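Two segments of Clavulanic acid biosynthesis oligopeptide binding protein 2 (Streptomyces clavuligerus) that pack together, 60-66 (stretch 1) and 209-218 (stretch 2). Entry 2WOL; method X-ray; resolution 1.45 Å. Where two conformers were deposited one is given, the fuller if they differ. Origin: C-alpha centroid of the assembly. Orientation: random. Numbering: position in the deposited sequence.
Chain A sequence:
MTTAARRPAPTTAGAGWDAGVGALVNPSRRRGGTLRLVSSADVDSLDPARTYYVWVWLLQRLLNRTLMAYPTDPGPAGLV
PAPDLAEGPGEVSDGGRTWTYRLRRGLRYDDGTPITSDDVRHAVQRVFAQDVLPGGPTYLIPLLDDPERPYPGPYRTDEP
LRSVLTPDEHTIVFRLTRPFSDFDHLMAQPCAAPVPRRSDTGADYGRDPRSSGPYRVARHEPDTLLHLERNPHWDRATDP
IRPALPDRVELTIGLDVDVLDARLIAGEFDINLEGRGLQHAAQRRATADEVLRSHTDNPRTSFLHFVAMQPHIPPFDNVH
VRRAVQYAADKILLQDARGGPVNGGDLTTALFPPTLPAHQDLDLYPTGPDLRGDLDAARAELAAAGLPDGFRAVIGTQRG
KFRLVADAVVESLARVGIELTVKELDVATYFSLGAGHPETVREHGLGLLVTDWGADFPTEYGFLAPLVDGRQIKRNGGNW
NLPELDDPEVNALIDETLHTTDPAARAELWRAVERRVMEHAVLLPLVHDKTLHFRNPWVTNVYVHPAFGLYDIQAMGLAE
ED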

ATOM      1  N   GLN A  60       5.236  -1.157 -12.555  1.00  7.73           N
ATOM      2  CA  GLN A  60       6.244  -0.134 -12.822  1.00  7.42           C
ATOM      3  C   GLN A  60       7.680  -0.621 -12.621  1.00  7.23           C
ATOM      4  O   GLN A  60       8.618  -0.039 -13.166  1.00  7.11           O
ATOM      5  N   ARG A  61       7.853  -1.697 -11.857  1.00  7.04           N
ATOM      6  CA  ARG A  61       9.182  -2.285 -11.687  1.00  7.16           C
ATOM      7  C   ARG A  61       9.732  -2.836 -13.014  1.00  7.41           C
ATOM      8  O   ARG A  61      10.939  -2.988 -13.171  1.00  8.17           O
ATOM      9  N   LEU A  62       8.844  -3.119 -13.965  1.00  7.41           N
ATOM     10  CA  LEU A  62       9.258  -3.546 -15.310  1.00  7.80           C
ATOM     11  C   LEU A  62       9.537  -2.376 -16.248  1.00  8.14           C
ATOM     12  O   LEU A  62      10.333  -2.498 -17.185  1.00  8.26           O
ATOM     13  N   LEU A  63       8.858  -1.255 -16.002  1.00  8.63           N
ATOM     14  CA  LEU A  63       8.832  -0.125 -16.934  1.00  9.29           C
ATOM     15  C   LEU A  63       9.818   0.989 -16.615  1.00  9.64           C
ATOM     16  O   LEU A  63      10.355   1.623 -17.525  1.00 10.23           O
ATOM     17  N   ASN A  64      10.038   1.256 -15.335  1.00  9.99           N
ATOM     18  CA  ASN A  64      10.865   2.389 -14.949  1.00 10.13           C
ATOM     19  C   ASN A  64      11.746   2.097 -13.761  1.00 10.30           C
ATOM     20  O   ASN A  64      11.297   1.528 -12.765  1.00 11.55           O
ATOM     21  N   ARG A  65      13.008   2.489 -13.876  1.00  9.76           N
ATOM     22  CA  ARG A  65      13.933   2.401 -12.765  1.00  9.42           C
ATOM     23  C   ARG A  65      13.818   3.647 -11.894  1.00  9.28           C
ATOM     24  O   ARG A  65      13.261   4.663 -12.313  1.00  9.14           O
ATOM     25  N   THR A  66      14.341   3.552 -10.677  1.00  9.04           N
ATOM     26  CA  THR A  66      14.290   4.637  -9.704  1.00  9.16           C
ATOM     27  C   THR A  66      15.657   4.712  -9.025  1.00  9.08           C
ATOM     28  O   THR A  66      16.490   3.826  -9.227  1.00  9.37           O
ATOM     29  N   PRO A 209       4.836   7.333 -22.529  1.00 13.81           N
ATOM     30  CA  PRO A 209       5.853   7.623 -21.521  1.00 13.41           C
ATOM     31  C   PRO A 209       7.201   7.025 -21.897  1.00 13.12           C
ATOM     32  O   PRO A 209       7.255   5.984 -22.566  1.00 13.70           O
ATOM     33  N   ARG A 210       8.278   7.680 -21.478  1.00 12.36           N
ATOM     34  CA  ARG A 210       9.603   7.096 -21.621  1.00 12.18           C
ATOM     35  C   ARG A 210       9.766   5.965 -20.613  1.00 11.73           C
ATOM     36  O   ARG A 210       9.114   5.953 -19.562  1.00 11.72           O
ATOM     37  N   SER A 211      10.621   5.009 -20.957  1.00 10.92           N
ATOM     38  CA  SER A 211      10.944   3.899 -20.079  1.00 10.52           C
ATOM     39  C   SER A 211      12.428   3.886 -19.776  1.00 10.15           C
ATOM     40  O   SER A 211      13.248   4.005 -20.686  1.00 10.30           O
ATOM     41  N   SER A 212      12.769   3.734 -18.501  1.00  9.44           N
ATOM     42  CA  SER A 212      14.152   3.505 -18.100  1.00  8.97           C
ATOM     43  C   SER A 212      14.355   2.056 -17.658  1.00  8.97           C
ATOM     44  O   SER A 212      15.478   1.639 -17.373  1.00  9.52           O
ATOM     45  N   GLY A 213      13.259   1.302 -17.604  1.00  8.86           N
ATOM     46  CA  GLY A 213      13.304  -0.098 -17.193  1.00  8.59           C
ATOM     47  C   GLY A 213      13.538  -1.044 -18.355  1.00  8.83           C
ATOM     48  O   GLY A 213      13.697  -0.606 -19.497  1.00  8.89           O
ATOM     49  N   PRO A 214      13.571  -2.356 -18.072  1.00  8.63           N
ATOM     50  CA  PRO A 214      13.809  -3.375 -19.102  1.00  8.87           C
ATOM     51  C   PRO A 214      12.715  -3.504 -20.156  1.00  9.13           C
ATOM     52  O   PRO A 214      12.957  -4.098 -21.211  1.00  8.88           O
ATOM     53  N   TYR A 215      11.527  -2.971 -19.871  1.00  9.31           N
ATOM     54  CA  TYR A 215      10.409  -3.029 -20.811  1.00  9.41           C
ATOM     55  C   TYR A 215       9.828  -1.654 -21.070  1.00  9.98           C
ATOM     56  O   TYR A 215       9.976  -0.737 -20.261  1.00 10.08           O
ATOM     57  N   ARG A 216       9.178  -1.527 -22.217  1.00 10.68           N
ATOM     58  CA  ARG A 216       8.452  -0.321 -22.565  1.00 11.22           C
ATOM     59  C   ARG A 216       7.060  -0.702 -23.055  1.00 11.45           C
ATOM     60  O   ARG A 216       6.823  -1.849 -23.453  1.00 11.22           O
ATOM     61  N   VAL A 217       6.142   0.261 -23.017  1.00 11.77           N
ATOM     62  CA  VAL A 217       4.784   0.053 -23.502  1.00 12.48           C
ATOM     63  C   VAL A 217       4.790  -0.085 -25.026  1.00 12.78           C
ATOM     64  O   VAL A 217       5.224   0.826 -25.737  1.00 13.10           O
ATOM     65  N   ALA A 218       4.322  -1.231 -25.518  1.00 13.11           N
ATOM     66  CA  ALA A 218       4.190  -1.462 -26.956  1.00 13.43           C
ATOM     67  C   ALA A 218       2.803  -1.048 -27.435  1.00 13.73           C
ATOM     68  O   ALA A 218       2.654  -0.461 -28.513  1.00 13.77           O
TER

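Pro209 points its CA-to-CB bond toward stretch 1 but stays short of contact. Arg210 (chi1 m) sets out sideways and its end leads away. Its backbone works instead: water 2 donates to Arg210 O at 2.9 Å and accepts from Asn64 ND2 at 3.1 Å. This water ties the two stretches together. Asn64 OD1 also lies 3.2 Å from Arg210 O, but both are acceptors and no bond forms.

Ser211 is m and points sideways. Its CB sits 3.3 Å from Leu63 O. Its OG has two weak options for one proton, Leu63 O at 3.3 Å and Tyr215 O at 3.2 Å.

Ser212 is p and has the richest polar set. Its N donates to Asn64 OD1 at 3.3 Å, and its OG accepts from Arg65 N at 2.8 Å. Water 1 joins the same group, 2.7 Å from Ser212 OG and donating to Asn64 OD1 at 2.8 Å. Asn64 (chi1 m) is held from its other end too, because its ND2 donates to Gln60 OE1 at 2.8 Å.

Gly213 has no side chain, and the backbones close in here. Gly213 N donates to Leu63 O at 2.9 Å. A CB would point toward stretch 1 and clash with Leu63 C, Leu62 O and Asn64 N.

Pro214 has a C-gamma endo ring, and its CD lies 3.2 Å from Leu62 O. Its N has no hydrogen to offer that oxygen. Tyr215 N does, and donates to Leu62 O at 3.0 Å. The Tyr215 side chain is m; its CD1 packs 4.0 Å from Leu62 CB, and Leu62 O lies at the ring edge.

Arg216 (p) points away. Leu63 (m, t) also starts away, but its end returns: Leu63 CD2 is 4.0 Å from Arg216 CA and 4.2 Å from CG2 of Val217 (t). Ala218 is out of reach.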

ATOM      1  CB  GLN A  60       5.968   1.133 -12.002  1.00  7.13           C
ATOM      2  CG  GLN A  60       4.918   2.040 -12.647  1.00  7.36           C
ATOM      3  CD  GLN A  60       5.399   2.702 -13.930  1.00  8.19           C
ATOM      4  OE1 GLN A  60       6.592   2.701 -14.243  1.00  9.39           O
ATOM      5  NE2 GLN A  60       4.466   3.279 -14.673  1.00  8.11           N
ATOM      6  CB  ARG A  61       9.179  -3.352 -10.585  1.00  7.30           C
ATOM      7  CG  ARG A  61       9.156  -2.753  -9.185  1.00  7.22           C
ATOM      8  CD  ARG A  61       8.779  -3.763  -8.106  1.00  5.86           C
ATOM      9  NE  ARG A  61       9.748  -4.849  -7.912  1.00  7.42           N
ATOM     10  CZ  ARG A  61      10.914  -4.734  -7.274  1.00  7.92           C
ATOM     11  NH1 ARG A  61      11.327  -3.563  -6.797  1.00  7.85           N
ATOM     12  NH2 ARG A  61      11.688  -5.802  -7.132  1.00  8.71           N
ATOM     13  CB  LEU A  62       8.183  -4.424 -15.956  1.00  7.78           C
ATOM     14  CG  LEU A  62       7.954  -5.835 -15.410  1.00  8.04           C
ATOM     15  CD1 LEU A  62       7.005  -5.824 -14.215  1.00  8.52           C
ATOM     16  CD2 LEU A  62       7.396  -6.723 -16.507  1.00  8.57           C
ATOM     17  CB  LEU A  63       7.417   0.460 -17.000  1.00  9.26           C
ATOM     18  CG  LEU A  63       6.321  -0.411 -17.612  1.00  9.75           C
ATOM     19  CD1 LEU A  63       4.963   0.214 -17.338  1.00 11.29           C
ATOM     20  CD2 LEU A  63       6.547  -0.592 -19.105  1.00 10.85           C
ATOM     21  CB  ASN A  64      10.000   3.619 -14.669  1.00 10.05           C
ATOM     22  CG  ASN A  64       9.433   4.229 -15.935  1.00  9.76           C
ATOM     23  OD1 ASN A  64      10.172   4.770 -16.763  1.00  9.70           O
ATOM     24  ND2 ASN A  64       8.118   4.131 -16.103  1.00  9.52           N
ATOM     25  CB  ARG A  65      15.359   2.219 -13.279  1.00  9.42           C
ATOM     26  CG  ARG A  65      15.554   0.949 -14.094  1.00 10.09           C
ATOM     27  CD  ARG A  65      16.978   0.833 -14.599  1.00 10.92           C
ATOM     28  NE  ARG A  65      17.934   0.662 -13.512  1.00 10.79           N
ATOM     29  CZ  ARG A  65      19.233   0.428 -13.685  1.00 11.59           C
ATOM     30  NH1 ARG A  65      19.739   0.342 -14.907  1.00 11.60           N
ATOM     31  NH2 ARG A  65      20.027   0.282 -12.634  1.00 11.87           N
ATOM     32  CB  THR A  66      13.173   4.391  -8.663  1.00  9.22           C
ATOM     33  OG1 THR A  66      13.216   3.022  -8.241  1.00  9.84           O
ATOM     34  CG2 THR A  66      11.797   4.665  -9.264  1.00  9.26           C
ATOM     35  CB  PRO A 209       5.304   6.938 -20.267  1.00 13.54           C
ATOM     36  CG  PRO A 209       4.531   5.775 -20.794  1.00 13.48           C
ATOM     37  CD  PRO A 209       3.990   6.183 -22.146  1.00 13.67           C
ATOM     38  CB  ARG A 210      10.707   8.146 -21.448  1.00 12.36           C
ATOM     39  CG  ARG A 210      10.730   9.227 -22.541  1.00 13.65           C
ATOM     40  CD  ARG A 210      11.444   8.793 -23.833  1.00 15.94           C
ATOM     41  NE  ARG A 210      10.785   7.674 -24.514  1.00 17.06           N
ATOM     42  CZ  ARG A 210       9.680   7.766 -25.253  1.00 18.34           C
ATOM     43  NH1 ARG A 210       9.076   8.935 -25.434  1.00 19.61           N
ATOM     44  NH2 ARG A 210       9.173   6.677 -25.816  1.00 19.74           N
ATOM     45  CB  SER A 211      10.531   2.568 -20.709  0.50 10.58           C
ATOM     46  OG  SER A 211       9.142   2.340 -20.557  0.50 10.84           O
ATOM     47  CB  SER A 212      14.578   4.473 -16.997  1.00  9.17           C
ATOM     48  OG  SER A 212      13.790   4.319 -15.827  1.00  8.42           O
ATOM     49  CB  PRO A 214      13.933  -4.673 -18.298  1.00  8.87           C
ATOM     50  CG  PRO A 214      13.248  -4.400 -16.986  1.00  8.41           C
ATOM     51  CD  PRO A 214      13.438  -2.939 -16.724  1.00  9.08           C
ATOM     52  CB  TYR A 215       9.319  -3.995 -20.315  1.00  9.30           C
ATOM     53  CG  TYR A 215       9.887  -5.372 -20.105  1.00  8.68           C
ATOM     54  CD1 TYR A 215      10.539  -5.693 -18.916  1.00  8.21           C
ATOM     55  CD2 TYR A 215       9.830  -6.334 -21.113  1.00  8.39           C
ATOM     56  CE1 TYR A 215      11.107  -6.935 -18.725  1.00  8.25           C
ATOM     57  CE2 TYR A 215      10.392  -7.593 -20.928  1.00  8.36           C
ATOM     58  CZ  TYR A 215      11.028  -7.882 -19.730  1.00  8.30           C
ATOM     59  OH  TYR A 215      11.602  -9.109 -19.505  1.00  9.06           O
ATOM     60  CB  ARG A 216       9.214   0.478 -23.629  1.00 11.57           C
ATOM     61  CG  ARG A 216       9.348  -0.211 -24.981  1.00 13.26           C
ATOM     62  CD  ARG A 216      10.092   0.681 -25.956  1.00 16.57           C
ATOM     63  NE  ARG A 216      10.307   0.027 -27.241  1.00 19.80           N
ATOM     64  CZ  ARG A 216      11.146   0.459 -28.180  1.00 21.57           C
ATOM     65  NH1 ARG A 216      11.873   1.554 -27.989  1.00 22.66           N
ATOM     66  NH2 ARG A 216      11.260  -0.216 -29.317  1.00 22.03           N
ATOM     67  CB  VAL A 217       3.843   1.214 -23.089  1.00 12.53           C
ATOM     68  CG1 VAL A 217       2.426   0.958 -23.583  1.00 12.86           C
ATOM     69  CG2 VAL A 217       3.860   1.419 -21.575  1.00 12.81           C
ATOM     70  CB  ALA A 218       4.456  -2.922 -27.292  1.00 13.66           C
TER
HETATM   71  O   HOH W   1      12.240   6.486 -15.870  1.00 12.31           O
HETATM   72  O   HOH W   2       7.239   3.821 -19.064  1.00 17.24           O